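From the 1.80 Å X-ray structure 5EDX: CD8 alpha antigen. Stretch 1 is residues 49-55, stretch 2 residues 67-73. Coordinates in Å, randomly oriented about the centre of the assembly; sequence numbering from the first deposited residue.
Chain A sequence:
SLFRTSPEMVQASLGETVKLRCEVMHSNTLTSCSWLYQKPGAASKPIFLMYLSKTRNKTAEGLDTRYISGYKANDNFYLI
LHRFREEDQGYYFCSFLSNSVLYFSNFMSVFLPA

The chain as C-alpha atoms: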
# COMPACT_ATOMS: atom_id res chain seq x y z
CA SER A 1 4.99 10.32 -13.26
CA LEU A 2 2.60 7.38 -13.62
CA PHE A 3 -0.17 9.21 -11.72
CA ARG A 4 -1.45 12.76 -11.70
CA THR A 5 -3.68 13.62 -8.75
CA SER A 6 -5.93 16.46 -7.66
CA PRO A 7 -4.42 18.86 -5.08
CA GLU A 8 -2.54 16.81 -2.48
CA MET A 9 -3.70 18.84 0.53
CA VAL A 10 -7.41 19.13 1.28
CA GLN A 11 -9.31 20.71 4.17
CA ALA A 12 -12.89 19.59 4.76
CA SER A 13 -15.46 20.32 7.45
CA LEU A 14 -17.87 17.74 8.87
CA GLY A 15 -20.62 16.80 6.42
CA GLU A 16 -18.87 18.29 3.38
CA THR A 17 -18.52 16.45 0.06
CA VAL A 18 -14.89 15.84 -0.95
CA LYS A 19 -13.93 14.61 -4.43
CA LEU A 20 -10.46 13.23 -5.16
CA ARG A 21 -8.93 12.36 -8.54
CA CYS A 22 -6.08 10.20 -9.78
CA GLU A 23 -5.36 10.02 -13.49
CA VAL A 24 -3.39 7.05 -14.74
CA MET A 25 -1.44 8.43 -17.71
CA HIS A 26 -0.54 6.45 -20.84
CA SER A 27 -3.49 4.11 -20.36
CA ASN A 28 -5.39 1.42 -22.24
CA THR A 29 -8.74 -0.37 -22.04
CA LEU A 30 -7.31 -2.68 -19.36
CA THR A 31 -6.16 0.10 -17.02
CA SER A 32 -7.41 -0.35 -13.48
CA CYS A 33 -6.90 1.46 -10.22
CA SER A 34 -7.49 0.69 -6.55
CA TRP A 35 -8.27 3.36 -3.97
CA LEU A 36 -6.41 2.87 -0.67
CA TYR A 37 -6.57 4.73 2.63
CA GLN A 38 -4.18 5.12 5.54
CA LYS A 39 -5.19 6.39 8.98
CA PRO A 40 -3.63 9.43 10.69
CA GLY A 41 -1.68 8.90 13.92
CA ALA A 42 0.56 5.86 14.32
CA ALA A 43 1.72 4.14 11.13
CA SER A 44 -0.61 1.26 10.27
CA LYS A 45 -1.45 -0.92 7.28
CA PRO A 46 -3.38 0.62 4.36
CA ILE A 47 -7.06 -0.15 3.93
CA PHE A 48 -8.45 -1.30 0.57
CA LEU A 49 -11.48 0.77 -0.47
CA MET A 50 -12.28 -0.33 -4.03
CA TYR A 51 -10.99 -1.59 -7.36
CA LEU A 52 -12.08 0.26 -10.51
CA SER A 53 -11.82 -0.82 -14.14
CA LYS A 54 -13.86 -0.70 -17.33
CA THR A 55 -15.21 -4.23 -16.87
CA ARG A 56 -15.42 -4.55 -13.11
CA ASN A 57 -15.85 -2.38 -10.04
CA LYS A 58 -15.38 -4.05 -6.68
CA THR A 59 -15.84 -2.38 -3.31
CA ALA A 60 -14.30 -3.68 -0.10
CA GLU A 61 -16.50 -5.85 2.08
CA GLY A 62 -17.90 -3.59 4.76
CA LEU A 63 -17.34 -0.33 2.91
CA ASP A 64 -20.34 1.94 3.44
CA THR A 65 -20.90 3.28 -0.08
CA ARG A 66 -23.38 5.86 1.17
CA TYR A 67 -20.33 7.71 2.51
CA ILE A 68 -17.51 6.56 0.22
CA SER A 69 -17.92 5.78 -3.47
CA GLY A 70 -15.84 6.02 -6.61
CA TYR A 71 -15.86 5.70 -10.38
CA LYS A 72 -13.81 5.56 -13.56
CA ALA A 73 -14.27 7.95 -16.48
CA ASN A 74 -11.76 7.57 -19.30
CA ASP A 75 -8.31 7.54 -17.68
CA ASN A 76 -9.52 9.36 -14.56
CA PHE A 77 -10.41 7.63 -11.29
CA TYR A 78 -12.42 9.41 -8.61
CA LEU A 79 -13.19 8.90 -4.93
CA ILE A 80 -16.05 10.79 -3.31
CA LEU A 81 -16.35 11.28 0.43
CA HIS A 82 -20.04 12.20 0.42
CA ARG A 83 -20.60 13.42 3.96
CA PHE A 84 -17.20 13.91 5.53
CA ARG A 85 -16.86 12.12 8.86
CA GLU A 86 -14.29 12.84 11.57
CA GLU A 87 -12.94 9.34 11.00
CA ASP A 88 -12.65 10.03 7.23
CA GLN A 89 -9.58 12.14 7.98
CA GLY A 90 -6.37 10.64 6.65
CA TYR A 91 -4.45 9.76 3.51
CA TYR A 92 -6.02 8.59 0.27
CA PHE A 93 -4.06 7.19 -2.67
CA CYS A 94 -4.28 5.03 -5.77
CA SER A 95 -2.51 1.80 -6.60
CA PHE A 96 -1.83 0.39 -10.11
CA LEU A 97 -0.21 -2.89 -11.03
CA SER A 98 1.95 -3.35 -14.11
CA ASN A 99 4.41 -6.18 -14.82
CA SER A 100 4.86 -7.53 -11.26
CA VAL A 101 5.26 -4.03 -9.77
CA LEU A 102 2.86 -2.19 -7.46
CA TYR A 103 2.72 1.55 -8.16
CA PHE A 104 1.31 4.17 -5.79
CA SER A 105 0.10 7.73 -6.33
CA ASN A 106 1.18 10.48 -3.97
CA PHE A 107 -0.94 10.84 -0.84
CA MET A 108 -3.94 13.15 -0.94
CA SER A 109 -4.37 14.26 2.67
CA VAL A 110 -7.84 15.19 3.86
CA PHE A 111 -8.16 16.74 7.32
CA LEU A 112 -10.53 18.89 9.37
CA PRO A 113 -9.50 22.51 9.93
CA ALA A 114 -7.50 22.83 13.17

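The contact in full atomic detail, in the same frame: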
# COMPACT_ATOMS: atom_id res chain seq x y z
N LEU A 49 -10.13 0.21 -0.34
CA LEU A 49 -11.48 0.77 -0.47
C LEU A 49 -12.24 0.18 -1.66
O LEU A 49 -13.35 -0.33 -1.50
CB LEU A 49 -11.44 2.29 -0.57
CG LEU A 49 -10.77 3.03 0.58
CD1 LEU A 49 -10.74 4.52 0.28
CD2 LEU A 49 -11.50 2.75 1.90
N MET A 50 -11.64 0.24 -2.85
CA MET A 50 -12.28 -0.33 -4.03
C MET A 50 -11.33 -0.48 -5.20
O MET A 50 -10.29 0.16 -5.27
CB MET A 50 -13.46 0.55 -4.47
CG MET A 50 -13.03 1.91 -4.97
SD MET A 50 -14.41 3.06 -5.15
CE MET A 50 -14.87 3.35 -3.43
N TYR A 51 -11.72 -1.35 -6.13
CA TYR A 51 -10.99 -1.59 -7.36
C TYR A 51 -11.88 -1.10 -8.48
O TYR A 51 -13.08 -1.40 -8.51
CB TYR A 51 -10.69 -3.08 -7.49
CG TYR A 51 -10.20 -3.54 -8.85
CD1 TYR A 51 -8.84 -3.67 -9.11
CD2 TYR A 51 -11.09 -3.89 -9.86
CE1 TYR A 51 -8.39 -4.12 -10.34
CE2 TYR A 51 -10.65 -4.33 -11.10
CZ TYR A 51 -9.29 -4.44 -11.33
OH TYR A 51 -8.83 -4.88 -12.55
N LEU A 52 -11.32 -0.31 -9.40
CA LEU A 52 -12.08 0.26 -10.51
C LEU A 52 -11.44 -0.10 -11.84
O LEU A 52 -10.24 0.00 -12.02
CB LEU A 52 -12.14 1.78 -10.38
CG LEU A 52 -12.80 2.33 -9.11
CD1 LEU A 52 -12.52 3.81 -8.96
CD2 LEU A 52 -14.31 2.06 -9.11
N SER A 53 -12.27 -0.54 -12.78
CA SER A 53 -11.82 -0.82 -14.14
C SER A 53 -13.02 -0.76 -15.06
O SER A 53 -14.15 -0.73 -14.59
CB SER A 53 -11.17 -2.20 -14.23
OG SER A 53 -12.14 -3.23 -14.16
N LYS A 54 -12.77 -0.75 -16.37
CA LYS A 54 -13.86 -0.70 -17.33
C LYS A 54 -14.87 -1.83 -17.11
O LYS A 54 -16.08 -1.61 -17.14
CB LYS A 54 -13.30 -0.77 -18.75
CG LYS A 54 -14.35 -0.82 -19.84
CD LYS A 54 -13.71 -0.85 -21.23
CE LYS A 54 -14.77 -1.03 -22.32
NZ LYS A 54 -14.18 -1.17 -23.68
N THR A 55 -14.37 -3.04 -16.86
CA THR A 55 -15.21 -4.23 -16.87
C THR A 55 -15.66 -4.70 -15.50
O THR A 55 -16.45 -5.63 -15.38
CB THR A 55 -14.50 -5.41 -17.58
OG1 THR A 55 -13.32 -5.77 -16.85
CG2 THR A 55 -14.12 -5.03 -18.99
N TYR A 67 -21.30 6.70 2.10
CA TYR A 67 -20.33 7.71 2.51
C TYR A 67 -19.10 7.77 1.62
O TYR A 67 -18.50 8.82 1.47
CB TYR A 67 -19.89 7.47 3.95
CG TYR A 67 -20.98 7.77 4.95
CD1 TYR A 67 -21.21 9.07 5.38
CD2 TYR A 67 -21.79 6.75 5.45
CE1 TYR A 67 -22.22 9.35 6.29
CE2 TYR A 67 -22.80 7.03 6.36
CZ TYR A 67 -23.00 8.33 6.78
OH TYR A 67 -24.00 8.60 7.68
N ILE A 68 -18.70 6.62 1.07
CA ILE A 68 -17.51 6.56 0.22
C ILE A 68 -17.82 5.79 -1.05
O ILE A 68 -18.13 4.61 -1.00
CB ILE A 68 -16.33 5.86 0.93
CG1 ILE A 68 -15.96 6.61 2.21
CG2 ILE A 68 -15.14 5.73 -0.03
CD1 ILE A 68 -14.78 6.02 2.95
N SER A 69 -17.74 6.47 -2.19
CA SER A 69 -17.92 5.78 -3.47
C SER A 69 -16.85 6.23 -4.44
O SER A 69 -16.05 7.12 -4.14
CB SER A 69 -19.32 6.04 -4.04
OG SER A 69 -19.45 7.39 -4.47
N GLY A 70 -16.81 5.62 -5.62
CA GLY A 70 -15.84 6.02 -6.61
C GLY A 70 -16.22 5.55 -7.99
O GLY A 70 -17.13 4.72 -8.14
N TYR A 71 -15.54 6.07 -9.01
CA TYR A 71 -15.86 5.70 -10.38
C TYR A 71 -14.71 5.97 -11.33
O TYR A 71 -13.78 6.71 -11.01
CB TYR A 71 -17.13 6.42 -10.86
CG TYR A 71 -17.00 7.91 -11.09
CD1 TYR A 71 -16.60 8.41 -12.32
CD2 TYR A 71 -17.29 8.82 -10.07
CE1 TYR A 71 -16.49 9.77 -12.55
CE2 TYR A 71 -17.18 10.20 -10.29
CZ TYR A 71 -16.78 10.66 -11.54
OH TYR A 71 -16.67 12.01 -11.78
N LYS A 72 -14.78 5.34 -12.49
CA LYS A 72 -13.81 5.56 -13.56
C LYS A 72 -14.50 6.28 -14.71
O LYS A 72 -15.62 5.93 -15.09
CB LYS A 72 -13.27 4.21 -14.04
CG LYS A 72 -12.33 4.28 -15.25
CD LYS A 72 -11.98 2.86 -15.73
CE LYS A 72 -10.87 2.88 -16.79
NZ LYS A 72 -11.34 3.51 -18.05
N ALA A 73 -13.83 7.30 -15.25
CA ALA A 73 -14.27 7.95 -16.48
C ALA A 73 -13.03 8.19 -17.33
O ALA A 73 -12.14 8.94 -16.94
CB ALA A 73 -14.97 9.26 -16.17

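Two strands run in nearly the same direction here, their axes 16° apart and 7.6 Å distant at closest approach, and no hydrogen bond passes between them. That spacing is too wide for neighbours in one sheet. What joins the stretches is side-chain packing, and the contact is modest: about 350 Å² is buried, counting both sides.

L49 opens the walk. Its CA-to-CB bond points toward stretch 2, and the leucine, with chi1 m and chi2 t, is buried, yet L49 CD1 stops 4.6 Å from I68 CG2. It lines the edge of the contact and loses some surface to it without making a close touch.

M50 is the centre of the apolar part. It also points toward stretch 2, and its p, t, p rotamer lays the thioether along the facing backbone. M50 SD sits 3.5 Å from G70 N, and M50 CE reaches 3.6 Å from S69 C, then meets I68 CG2 at 4.2 Å, an apolar pairing of two buried side chains. The unbranched methionine suits this task because it is long and flexible enough to run beside the backbone from G70 to S69 and end in a methyl group near I68. Glycine at position 70 is what makes room: a CB built there would point toward stretch 1 and fall 2.7 Å from M50 SD, a clash. The sulfur therefore occupies space that any side chain at G70 would contest. In the backbone register the two residues face each other, with M50 CA and G70 CA 7.7 Å apart.

Y51 is out of reach of stretch 2; it is partly exposed and contributes nothing to the contact.

L52 turns toward stretch 2 again. In the m, t rotamer its two methyls spread over the backbone beyond M50: L52 CD2 lies 4.0 Å from G70 O and L52 CD1 lies 3.8 Å from Y71 O. Leucine's branched end covers the stretch of main chain left open by the glycine, while the side chain of Y71 points away, so L52 meets its main chain. The strands are closer at this level, with L52 CA and K72 CA 6.4 Å apart.

At S53 the side chain points away, and the contact passes to the main chain. K72, pointing toward stretch 1, extends its aliphatic portion so that K72 CD is 3.8 Å from S53 C and 3.8 Å from K54 N. Lysine fits this margin: its methylenes pack against backbone while NZ hydrogen-bonds to a residue just outside the stretches. K54 itself starts sideways, and its all-t chain leads away from stretch 2; T55 is out of reach.

The rule to read here is alternation with one vacancy. From M50 on the side chains alternate, M50 and L52 toward stretch 2 and Y51 out of reach, although L49, just before, also points toward it. Where G70 has no side chain, M50 packs directly on the backbone.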